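Local atomic coordinates of phytoene synthase (Enterococcus hirae, PDB entry 5IYS), a protein that probably joins two farnesyl diphosphate molecules head to head into a thirty-carbon carotenoid precursor, as dehydrosqualene synthases do, using magnesium ions. Residues L223-E226 with S227-M230. Numbering follows the deposited sequence.
Sequences LYEE and SFEM
S227 and F228 converge on the carbonyl oxygen of Y224 near the C-terminal end of helix 207-227, part of the all-helical fold of the squalene/phytoene synthase family. The last two i to i+4 bonds among these residues run from S227 N to L223 O at 2.9 Å and from F228 N to Y224 O at 3.2 Å. The S227 hydroxyl adds a second donor to Y224 O, its OG lying 2.8 Å away. Chi1 of 75° sets OG between the backbone N and the carbonyl carbon and swings it back over the preceding turn, where the buried hydroxyl finds a main-chain acceptor. The S227 side chain stays about 7 Å from a bound farnesyl thiodiphosphate, so it stands near the ligand without touching it. The F228 ring lies against the same carbonyl: Y224 O sits 3.1 Å above the ring plane and over its centre, so one aromatic face covers an oxygen already gripped by an amide and a hydroxyl. With CG anti to its own carbonyl carbon (chi1 -62°), the phenyl folds back along the helix, and its CZ packs 4.2 Å from Y224 CB. The Y224 ring itself leads away toward helix 155-172, where its OH bonds to T168, while A246 and R250 of helix 236-258 pack against F228. E225 OE2 lies 3.9 Å from F228 CD2, with the carboxylate and ring planes 78° apart; the same oxygen has a long, weak ion pair with R250. E226 instead forms a salt bridge with K160. From E229 on the bonds change to i to i+3: M230 N donates to S227 O, and E229 N to E226 O at 3.1 Å, its N-H fairly straight yet approaching from above the carbonyl plane.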
ATOM      1  N   LEU A 223       3.287 -13.871  -3.602  1.00 19.75           N
ATOM      2  CA  LEU A 223       2.057 -13.220  -3.160  1.00 18.34           C
ATOM      3  C   LEU A 223       1.362 -12.388  -4.231  1.00 18.23           C
ATOM      4  O   LEU A 223       0.129 -12.364  -4.261  1.00 18.81           O
ATOM      5  CB  LEU A 223       2.297 -12.371  -1.916  1.00 17.25           C
ATOM      6  CG  LEU A 223       2.754 -13.145  -0.678  1.00 19.81           C
ATOM      7  CD1 LEU A 223       3.330 -12.127   0.315  1.00 18.57           C
ATOM      8  CD2 LEU A 223       1.563 -13.852  -0.067  1.00 28.37           C
ATOM      9  N   TYR A 224       2.133 -11.656  -5.048  1.00 17.80           N
ATOM     10  CA  TYR A 224       1.575 -10.946  -6.183  1.00 18.30           C
ATOM     11  C   TYR A 224       0.814 -11.964  -7.025  1.00 18.88           C
ATOM     12  O   TYR A 224      -0.363 -11.778  -7.352  1.00 16.50           O
ATOM     13  CB  TYR A 224       2.681 -10.253  -7.010  1.00 15.92           C
ATOM     14  CG  TYR A 224       3.149  -8.908  -6.458  1.00 18.22           C
ATOM     15  CD1 TYR A 224       2.305  -7.786  -6.454  1.00 16.58           C
ATOM     16  CD2 TYR A 224       4.465  -8.726  -6.087  1.00 17.21           C
ATOM     17  CE1 TYR A 224       2.759  -6.539  -6.011  1.00 14.08           C
ATOM     18  CE2 TYR A 224       4.917  -7.500  -5.601  1.00 17.46           C
ATOM     19  CZ  TYR A 224       4.069  -6.413  -5.580  1.00 15.13           C
ATOM     20  OH  TYR A 224       4.568  -5.179  -5.166  1.00 16.76           O
ATOM     21  N   GLU A 225       1.521 -12.992  -7.458  1.00 18.97           N
ATOM     22  CA  GLU A 225       0.904 -14.008  -8.313  1.00 21.82           C
ATOM     23  C   GLU A 225      -0.341 -14.657  -7.711  1.00 22.18           C
ATOM     24  O   GLU A 225      -1.356 -14.783  -8.396  1.00 24.18           O
ATOM     25  CB  GLU A 225       1.925 -15.056  -8.761  1.00 22.41           C
ATOM     26  CG  GLU A 225       2.769 -14.617  -9.968  1.00 34.80           C
ATOM     27  CD  GLU A 225       1.963 -14.522 -11.266  1.00 46.21           C
ATOM     28  OE1 GLU A 225       1.032 -15.340 -11.444  1.00 49.81           O
ATOM     29  OE2 GLU A 225       2.225 -13.611 -12.092  1.00 49.33           O
ATOM     30  N   GLU A 226      -0.278 -15.057  -6.445  1.00 20.46           N
ATOM     31  CA  GLU A 226      -1.447 -15.561  -5.751  1.00 22.30           C
ATOM     32  C   GLU A 226      -2.614 -14.581  -5.721  1.00 20.56           C
ATOM     33  O   GLU A 226      -3.757 -14.971  -5.931  1.00 19.28           O
ATOM     34  CB  GLU A 226      -1.115 -16.060  -4.341  1.00 24.17           C
ATOM     35  CG  GLU A 226      -0.144 -17.246  -4.285  1.00 25.90           C
ATOM     36  CD  GLU A 226       0.453 -17.429  -2.901  1.00 36.94           C
ATOM     37  OE1 GLU A 226      -0.274 -17.157  -1.926  1.00 30.62           O
ATOM     38  OE2 GLU A 226       1.644 -17.816  -2.794  1.00 43.46           O
ATOM     39  N   SER A 227      -2.328 -13.301  -5.524  1.00 18.80           N
ATOM     40  CA  SER A 227      -3.411 -12.323  -5.367  1.00 19.03           C
ATOM     41  C   SER A 227      -4.182 -12.148  -6.667  1.00 17.28           C
ATOM     42  O   SER A 227      -5.351 -11.744  -6.641  1.00 17.01           O
ATOM     43  CB  SER A 227      -2.873 -10.953  -4.899  1.00 18.12           C
ATOM     44  OG  SER A 227      -2.217 -10.267  -5.969  1.00 17.72           O
ATOM     45  N   PHE A 228      -3.511 -12.393  -7.790  1.00 16.19           N
ATOM     46  CA  PHE A 228      -4.121 -12.244  -9.118  1.00 19.32           C
ATOM     47  C   PHE A 228      -5.257 -13.250  -9.368  1.00 19.75           C
ATOM     48  O   PHE A 228      -6.083 -13.050 -10.256  1.00 17.00           O
ATOM     49  CB  PHE A 228      -3.073 -12.364 -10.240  1.00 19.10           C
ATOM     50  CG  PHE A 228      -1.988 -11.309 -10.203  1.00 18.63           C
ATOM     51  CD1 PHE A 228      -2.109 -10.175  -9.404  1.00 23.10           C
ATOM     52  CD2 PHE A 228      -0.805 -11.493 -10.927  1.00 23.78           C
ATOM     53  CE1 PHE A 228      -1.152  -9.165  -9.438  1.00 25.16           C
ATOM     54  CE2 PHE A 228       0.178 -10.500 -10.957  1.00 24.36           C
ATOM     55  CZ  PHE A 228       0.021  -9.348 -10.187  1.00 26.37           C
ATOM     56  N   GLU A 229      -5.403 -14.230  -8.482  1.00 18.88           N
ATOM     57  CA  GLU A 229      -6.557 -15.114  -8.507  1.00 19.49           C
ATOM     58  C   GLU A 229      -7.898 -14.379  -8.366  1.00 19.90           C
ATOM     59  O   GLU A 229      -8.936 -14.848  -8.859  1.00 19.36           O
ATOM     60  CB  GLU A 229      -6.410 -16.089  -7.351  1.00 23.76           C
ATOM     61  CG  GLU A 229      -7.533 -17.073  -7.197  1.00 31.91           C
ATOM     62  CD  GLU A 229      -7.244 -18.032  -6.042  1.00 43.08           C
ATOM     63  OE1 GLU A 229      -6.155 -18.657  -6.053  1.00 36.44           O
ATOM     64  OE2 GLU A 229      -8.090 -18.116  -5.121  1.00 43.78           O
ATOM     65  N   MET A 230      -7.873 -13.186  -7.769  1.00 16.43           N
ATOM     66  CA  MET A 230      -9.120 -12.427  -7.626  1.00 16.57           C
ATOM     67  C   MET A 230      -9.653 -11.846  -8.929  1.00 16.07           C
ATOM     68  O   MET A 230     -10.806 -11.441  -8.980  1.00 16.34           O
ATOM     69  CB  MET A 230      -8.981 -11.319  -6.582  1.00 16.29           C
ATOM     70  CG  MET A 230      -8.074 -10.206  -6.996  1.00 16.59           C
ATOM     71  SD  MET A 230      -7.873  -9.044  -5.605  1.00 23.37           S
ATOM     72  CE  MET A 230      -6.114  -8.800  -5.750  1.00 20.26           C
TER